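Local coordinates for protein acyl-CoA dehydrogenase (Mycobacterium thermoresistibile, PDB 3PFD) that probably catalyses the FAD-dependent 2,3-dehydrogenation of saturated acyl-CoA thioesters to 2,3-dehydroacyl-CoA, at residues Q295-D300 and V349-G354; M303-A308 and M342-D347. One frame throughout, in Å; residues are numbered along the deposited sequence.

Contact 1: residues Q295-D300 and V349-G354; sequences QFMLAD and VQLFGG. With FDA (dihydroflavine-adenine dinucleotide), chain B.
L351 packs against M297 and L298 where two antiparallel helices of the C-terminal helical domain of the acyl-CoA dehydrogenase fold run side by side. The backbones are well separated, with M297 CA and L351 CA 9.0 Å apart, and side chains bridge the gap. The bond from L351 CA to CB points toward segment 295-300. The next carbon, CG, stands opposite its own carbonyl carbon (chi1 -71°) and lies 3.9 Å from M297 SD. Beyond it the chain forks. Branch CD1 rests 3.5 Å from L298 CD2, the closest approach between the segments. Branch CD2 lies 3.9 Å from M297 SD, so the sulfur sits alongside the fork. M297 is extended as far as SD and bends at its last torsion; M297 and L351 reach past one another from opposing helices. On its other contacts L298 meets T278 of helix 256-280 and L391 of the second subunit.

The same turn holds the dinucleotide. Q350 turns its amide to K371, Q374 and Q381 of the third subunit, which supplies further hydrogen bonds to this cofactor. The backbone O of Q350 accepts a bond from the ribose hydroxyl O3B of FDA at 2.8 Å. G353 then leaves the helical conformation with phi 65°. This brings up G354, whose N donates to the phosphate oxygen O1P of FDA at 2.7 Å, with an N-H...O angle of 153°.

Contact 2: residues M303-A308 and M342-D347; sequences MKIEAA and MEVTTD
I305 and V344 mark the nearest backbone approach of two antiparallel helical segments, with their CA atoms 8.2 Å apart. Their side chains cross at about a right angle. I305 CG1 rests 4.0 Å from V344 CG2, and the tip CD1 of I305 lies 4.1 Å from V344 CG1. Both branches of the valine therefore face the isoleucine. I305 also meets A267, Q268 and L271 of helix 256-280, so this apolar part is buried.

Beside it lies a salt bridge. K304 and E343 are both extended beyond CG and meet at about a right angle. E343 CG is anti to the backbone N (chi1 167°), which sends the carboxylate across to the other helix. K304 NZ sits at the mouth of that carboxylate. It donates to E343 OE2 at 2.8 Å through the syn lone pair, and makes a weak bond to E343 OE1 at the same length. Two contacts of this kind should restrict rotation of the carboxylate.

On segment 342-347 itself, M342 O takes two donors from opposite faces of its plane. One is T346 N; the other is T346 OG1 at 2.7 Å, tilted 24° from the plane. T346 O in turn accepts from K371 NZ of the third subunit. One apolar pair with a salt bridge beside it here joins adjacent antiparallel helices in the C-terminal helical bundle of the acyl-CoA dehydrogenase fold.

Overall arrangement
From the N terminus, the chain passes through the helical N-terminal and beta-rich middle domains before it reaches helix 256-280. Helix 292-321 then runs out through 295-300 and 303-308, and helix 326-352 returns antiparallel to it. Contact 2 closes the inner loop when the chain reaches 342-347. Contact 1 closes the outer loop at 349-354, so contact 2 is nested within contact 1. Their centres are 11 Å apart, and they touch where M297 SD packs 3.7 Å from D347 CG. Together they tie the open half of one helical hairpin. Contact 1 lies at the cofactor end and contact 2 further along toward the turn. Helix 256-280 packs against both.

Contact 1: residues Q295-D300 and V349-G354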
loop_
_atom_site.group_PDB
_atom_site.type_symbol
_atom_site.label_atom_id
_atom_site.label_comp_id
_atom_site.label_asym_id
_atom_site.label_seq_id
_atom_site.Cartn_x
_atom_site.Cartn_y
_atom_site.Cartn_z
ATOM N N GLN C 295 1.181 -18.168 0.886
ATOM C CA GLN C 295 0.957 -18.395 -0.543
ATOM C C GLN C 295 0.603 -17.074 -1.251
ATOM O O GLN C 295 1.128 -16.780 -2.312
ATOM C CB GLN C 295 -0.119 -19.471 -0.769
ATOM C CG GLN C 295 0.263 -20.833 -0.143
ATOM C CD GLN C 295 -0.857 -21.879 -0.141
ATOM O OE1 GLN C 295 -2.053 -21.570 -0.249
ATOM N NE2 GLN C 295 -0.455 -23.146 -0.036
ATOM N N PHE C 296 -0.275 -16.278 -0.658
ATOM C CA PHE C 296 -0.703 -15.015 -1.299
ATOM C C PHE C 296 0.430 -13.994 -1.360
ATOM O O PHE C 296 0.571 -13.286 -2.353
ATOM C CB PHE C 296 -1.943 -14.419 -0.595
ATOM C CG PHE C 296 -3.263 -15.108 -0.962
ATOM C CD1 PHE C 296 -3.282 -16.385 -1.544
ATOM C CD2 PHE C 296 -4.479 -14.485 -0.680
ATOM C CE1 PHE C 296 -4.497 -17.006 -1.898
ATOM C CE2 PHE C 296 -5.708 -15.109 -0.983
ATOM C CZ PHE C 296 -5.712 -16.372 -1.604
ATOM N N MET C 297 1.235 -13.936 -0.308
ATOM C CA MET C 297 2.386 -13.051 -0.285
ATOM C C MET C 297 3.410 -13.446 -1.358
ATOM O O MET C 297 3.923 -12.582 -2.060
ATOM C CB MET C 297 3.037 -12.996 1.105
ATOM C CG MET C 297 4.235 -12.063 1.148
ATOM S SD MET C 297 5.097 -12.004 2.724
ATOM C CE MET C 297 3.991 -10.982 3.701
ATOM N N LEU C 298 3.670 -14.747 -1.498
ATOM C CA LEU C 298 4.544 -15.246 -2.587
ATOM C C LEU C 298 4.001 -14.888 -3.971
ATOM O O LEU C 298 4.758 -14.465 -4.842
ATOM C CB LEU C 298 4.811 -16.765 -2.467
ATOM C CG LEU C 298 5.608 -17.220 -1.221
ATOM C CD1 LEU C 298 5.481 -18.738 -0.970
ATOM C CD2 LEU C 298 7.076 -16.827 -1.284
ATOM N N ALA C 299 2.685 -15.054 -4.163
ATOM C CA ALA C 299 2.045 -14.682 -5.416
ATOM C C ALA C 299 2.206 -13.169 -5.658
ATOM O O ALA C 299 2.529 -12.742 -6.773
ATOM C CB ALA C 299 0.538 -15.068 -5.373
ATOM N N ASP C 300 1.960 -12.350 -4.628
ATOM C CA ASP C 300 2.126 -10.899 -4.781
ATOM C C ASP C 300 3.570 -10.566 -5.226
ATOM O O ASP C 300 3.788 -9.704 -6.080
ATOM C CB ASP C 300 1.788 -10.137 -3.493
ATOM C CG ASP C 300 0.293 -10.154 -3.160
ATOM O OD1 ASP C 300 -0.538 -10.446 -4.044
ATOM O OD2 ASP C 300 -0.054 -9.867 -1.992
ATOM N N VAL C 349 12.702 -11.547 3.815
ATOM C CA VAL C 349 13.210 -11.623 5.196
ATOM C C VAL C 349 12.098 -12.154 6.120
ATOM O O VAL C 349 12.316 -13.042 6.972
ATOM C CB VAL C 349 13.708 -10.247 5.691
ATOM C CG1 VAL C 349 13.956 -10.282 7.195
ATOM C CG2 VAL C 349 15.003 -9.855 4.940
ATOM N N GLN C 350 10.895 -11.595 5.952
ATOM C CA GLN C 350 9.758 -11.974 6.782
ATOM C C GLN C 350 9.453 -13.463 6.673
ATOM O O GLN C 350 9.189 -14.131 7.691
ATOM C CB GLN C 350 8.515 -11.135 6.416
ATOM C CG GLN C 350 7.303 -11.378 7.350
ATOM C CD GLN C 350 7.539 -10.831 8.764
ATOM O OE1 GLN C 350 8.368 -9.940 8.948
ATOM N NE2 GLN C 350 6.789 -11.338 9.758
ATOM N N LEU C 351 9.482 -13.989 5.440
ATOM C CA LEU C 351 9.093 -15.375 5.223
ATOM C C LEU C 351 10.057 -16.428 5.799
ATOM O O LEU C 351 9.661 -17.564 6.029
ATOM C CB LEU C 351 8.798 -15.635 3.746
ATOM C CG LEU C 351 7.504 -14.981 3.281
ATOM C CD1 LEU C 351 7.354 -15.168 1.794
ATOM C CD2 LEU C 351 6.276 -15.502 4.028
ATOM N N PHE C 352 11.306 -16.044 6.020
ATOM C CA PHE C 352 12.315 -16.896 6.694
ATOM C C PHE C 352 12.168 -16.865 8.228
ATOM O O PHE C 352 12.793 -17.668 8.962
ATOM C CB PHE C 352 13.720 -16.407 6.346
ATOM C CG PHE C 352 14.275 -16.951 5.041
ATOM C CD1 PHE C 352 13.767 -16.533 3.814
ATOM C CD2 PHE C 352 15.314 -17.890 5.048
ATOM C CE1 PHE C 352 14.291 -17.044 2.613
ATOM C CE2 PHE C 352 15.841 -18.384 3.849
ATOM C CZ PHE C 352 15.340 -17.962 2.639
ATOM N N GLY C 353 11.369 -15.925 8.719
ATOM C CA GLY C 353 11.206 -15.754 10.158
ATOM C C GLY C 353 12.530 -15.315 10.760
ATOM O O GLY C 353 13.230 -14.513 10.174
ATOM N N GLY C 354 12.885 -15.862 11.919
ATOM C CA GLY C 354 14.127 -15.439 12.600
ATOM C C GLY C 354 15.389 -15.635 11.770
ATOM O O GLY C 354 16.276 -14.761 11.727
HETATM P PA FDA B . 8.989 -19.823 11.562
HETATM O O1A FDA B . 8.022 -20.153 12.667
HETATM O O2A FDA B . 9.701 -20.889 10.791
HETATM O O5B FDA B . 8.228 -18.895 10.489
HETATM C C5B FDA B . 8.723 -18.726 9.166
HETATM C C4B FDA B . 7.678 -17.920 8.409
HETATM O O4B FDA B . 6.482 -18.723 8.315
HETATM C C3B FDA B . 7.283 -16.619 9.103
HETATM O O3B FDA B . 6.915 -15.656 8.130
HETATM C C2B FDA B . 5.969 -16.973 9.774
HETATM O O2B FDA B . 5.130 -15.840 9.967
HETATM C C1B FDA B . 5.355 -17.972 8.803
HETATM N N9A FDA B . 4.344 -18.831 9.473
HETATM C C8A FDA B . 4.594 -19.778 10.403
HETATM N N7A FDA B . 3.425 -20.331 10.775
HETATM C C5A FDA B . 2.419 -19.750 10.061
HETATM C C6A FDA B . 1.024 -19.912 10.026
HETATM N N6A FDA B . 0.405 -20.839 10.823
HETATM N N1A FDA B . 0.285 -19.120 9.191
HETATM C C2A FDA B . 0.887 -18.209 8.395
HETATM N N3A FDA B . 2.224 -18.045 8.422
HETATM C C4A FDA B . 3.011 -18.794 9.241
HETATM N N1 FDA B . 12.446 -16.281 21.325
HETATM C C2 FDA B . 12.622 -16.503 22.649
HETATM O O2 FDA B . 12.251 -17.573 23.173
HETATM N N3 FDA B . 13.243 -15.580 23.423
HETATM C C4 FDA B . 13.663 -14.409 22.916
HETATM O O4 FDA B . 14.198 -13.599 23.699
HETATM C C4X FDA B . 13.478 -14.130 21.558
HETATM N N5 FDA B . 14.157 -13.114 20.993
HETATM C C5X FDA B . 14.321 -13.035 19.638
HETATM C C6 FDA B . 15.323 -12.217 19.106
HETATM C C7 FDA B . 15.673 -12.292 17.758
HETATM C C7M FDA B . 16.764 -11.386 17.240
HETATM C C8 FDA B . 15.019 -13.180 16.903
HETATM C C8M FDA B . 15.385 -13.303 15.420
HETATM C C9 FDA B . 14.029 -14.005 17.437
HETATM C C9A FDA B . 13.670 -13.944 18.784
HETATM N N10 FDA B . 12.887 -14.983 19.351
HETATM C C10 FDA B . 12.864 -15.112 20.763
HETATM C "C1'" FDA B . 12.275 -16.028 18.498
HETATM C "C2'" FDA B . 11.132 -15.503 17.612
HETATM O "O2'" FDA B . 9.956 -15.344 18.417
HETATM C "C3'" FDA B . 10.905 -16.440 16.427
HETATM O "O3'" FDA B . 11.864 -16.124 15.400
HETATM C "C4'" FDA B . 9.503 -16.263 15.847
HETATM O "O4'" FDA B . 8.562 -16.723 16.817
HETATM C "C5'" FDA B . 9.317 -16.991 14.521
HETATM O "O5'" FDA B . 9.789 -18.343 14.599
HETATM P P FDA B . 10.854 -18.863 13.516
HETATM O O1P FDA B . 12.004 -17.910 13.464
HETATM O O2P FDA B . 11.110 -20.347 13.815
HETATM O O3P FDA B . 10.069 -18.738 12.110
#

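Contact 2: residues M303-A308 and M342-D347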
loop_
_atom_site.group_PDB
_atom_site.type_symbol
_atom_site.label_atom_id
_atom_site.label_comp_id
_atom_site.label_asym_id
_atom_site.label_seq_id
_atom_site.Cartn_x
_atom_site.Cartn_y
_atom_site.Cartn_z
ATOM N N MET C 303 4.099 -11.751 -8.981
ATOM C CA MET C 303 3.292 -10.961 -9.896
ATOM C C MET C 303 3.940 -9.606 -10.185
ATOM O O MET C 303 4.059 -9.202 -11.350
ATOM C CB MET C 303 1.895 -10.747 -9.284
ATOM C CG MET C 303 0.983 -9.778 -10.006
ATOM S SD MET C 303 -0.683 -9.752 -9.246
ATOM C CE MET C 303 -0.371 -8.991 -7.656
ATOM N N LYS C 304 4.283 -8.898 -9.106
ATOM C CA LYS C 304 4.940 -7.602 -9.169
ATOM C C LYS C 304 6.317 -7.677 -9.799
ATOM O O LYS C 304 6.653 -6.810 -10.613
ATOM C CB LYS C 304 5.014 -6.952 -7.776
ATOM C CG LYS C 304 3.608 -6.509 -7.258
ATOM C CD LYS C 304 3.729 -5.832 -5.872
ATOM C CE LYS C 304 2.358 -5.524 -5.281
ATOM N NZ LYS C 304 2.513 -4.510 -4.168
ATOM N N ILE C 305 7.105 -8.703 -9.445
ATOM C CA ILE C 305 8.407 -8.889 -10.120
ATOM C C ILE C 305 8.273 -9.034 -11.654
ATOM O O ILE C 305 9.085 -8.476 -12.420
ATOM C CB ILE C 305 9.175 -10.101 -9.600
ATOM C CG1 ILE C 305 9.639 -9.874 -8.153
ATOM C CG2 ILE C 305 10.380 -10.394 -10.496
ATOM C CD1 ILE C 305 10.190 -11.146 -7.490
ATOM N N GLU C 306 7.254 -9.768 -12.098
ATOM C CA GLU C 306 7.097 -9.995 -13.541
ATOM C C GLU C 306 6.661 -8.700 -14.237
ATOM O O GLU C 306 7.149 -8.406 -15.315
ATOM C CB GLU C 306 6.120 -11.146 -13.840
ATOM C CG GLU C 306 5.869 -11.424 -15.333
ATOM C CD GLU C 306 7.158 -11.824 -16.132
ATOM O OE1 GLU C 306 8.205 -12.142 -15.532
ATOM O OE2 GLU C 306 7.109 -11.826 -17.369
ATOM N N ALA C 307 5.764 -7.931 -13.619
ATOM C CA ALA C 307 5.392 -6.620 -14.168
ATOM C C ALA C 307 6.606 -5.691 -14.277
ATOM O O ALA C 307 6.847 -5.081 -15.323
ATOM C CB ALA C 307 4.293 -5.960 -13.339
ATOM N N ALA C 308 7.384 -5.620 -13.204
ATOM C CA ALA C 308 8.600 -4.802 -13.212
ATOM C C ALA C 308 9.562 -5.255 -14.330
ATOM O O ALA C 308 10.112 -4.418 -15.053
ATOM C CB ALA C 308 9.271 -4.877 -11.883
ATOM N N MET C 342 12.152 -3.380 -3.005
ATOM C CA MET C 342 12.098 -3.036 -1.580
ATOM C C MET C 342 11.023 -3.828 -0.848
ATOM O O MET C 342 11.254 -4.360 0.253
ATOM C CB MET C 342 11.884 -1.513 -1.377
ATOM C CG MET C 342 12.323 -1.004 -0.011
ATOM S SD MET C 342 14.078 -1.283 0.360
ATOM C CE MET C 342 14.004 -2.705 1.516
ATOM N N GLU C 343 9.824 -3.849 -1.438
ATOM C CA GLU C 343 8.712 -4.603 -0.880
ATOM C C GLU C 343 8.997 -6.120 -0.879
ATOM O O GLU C 343 8.781 -6.779 0.116
ATOM C CB GLU C 343 7.385 -4.269 -1.629
ATOM C CG GLU C 343 6.212 -5.246 -1.324
ATOM C CD GLU C 343 4.937 -4.937 -2.142
ATOM O OE1 GLU C 343 3.935 -5.680 -2.011
ATOM O OE2 GLU C 343 4.943 -3.972 -2.938
ATOM N N VAL C 344 9.485 -6.653 -1.989
ATOM C CA VAL C 344 9.743 -8.094 -2.118
ATOM C C VAL C 344 10.791 -8.594 -1.132
ATOM O O VAL C 344 10.579 -9.626 -0.464
ATOM C CB VAL C 344 10.144 -8.490 -3.583
ATOM C CG1 VAL C 344 10.754 -9.881 -3.632
ATOM C CG2 VAL C 344 8.912 -8.423 -4.513
ATOM N N THR C 345 11.901 -7.861 -1.016
ATOM C CA THR C 345 12.998 -8.253 -0.113
ATOM C C THR C 345 12.623 -8.115 1.362
ATOM O O THR C 345 13.045 -8.935 2.163
ATOM C CB THR C 345 14.306 -7.480 -0.377
ATOM O OG1 THR C 345 14.092 -6.087 -0.188
ATOM C CG2 THR C 345 14.836 -7.744 -1.806
ATOM N N THR C 346 11.837 -7.086 1.701
ATOM C CA THR C 346 11.252 -6.940 3.055
ATOM C C THR C 346 10.393 -8.162 3.419
ATOM O O THR C 346 10.488 -8.683 4.531
ATOM C CB THR C 346 10.418 -5.633 3.191
ATOM O OG1 THR C 346 11.276 -4.525 2.907
ATOM C CG2 THR C 346 9.895 -5.443 4.604
ATOM N N ASP C 347 9.568 -8.587 2.461
ATOM C CA ASP C 347 8.744 -9.801 2.555
ATOM C C ASP C 347 9.555 -11.097 2.688
ATOM O O ASP C 347 9.213 -11.970 3.493
ATOM C CB ASP C 347 7.843 -9.917 1.312
ATOM C CG ASP C 347 6.644 -8.987 1.356
ATOM O OD1 ASP C 347 6.372 -8.328 2.418
ATOM O OD2 ASP C 347 5.982 -8.902 0.295
#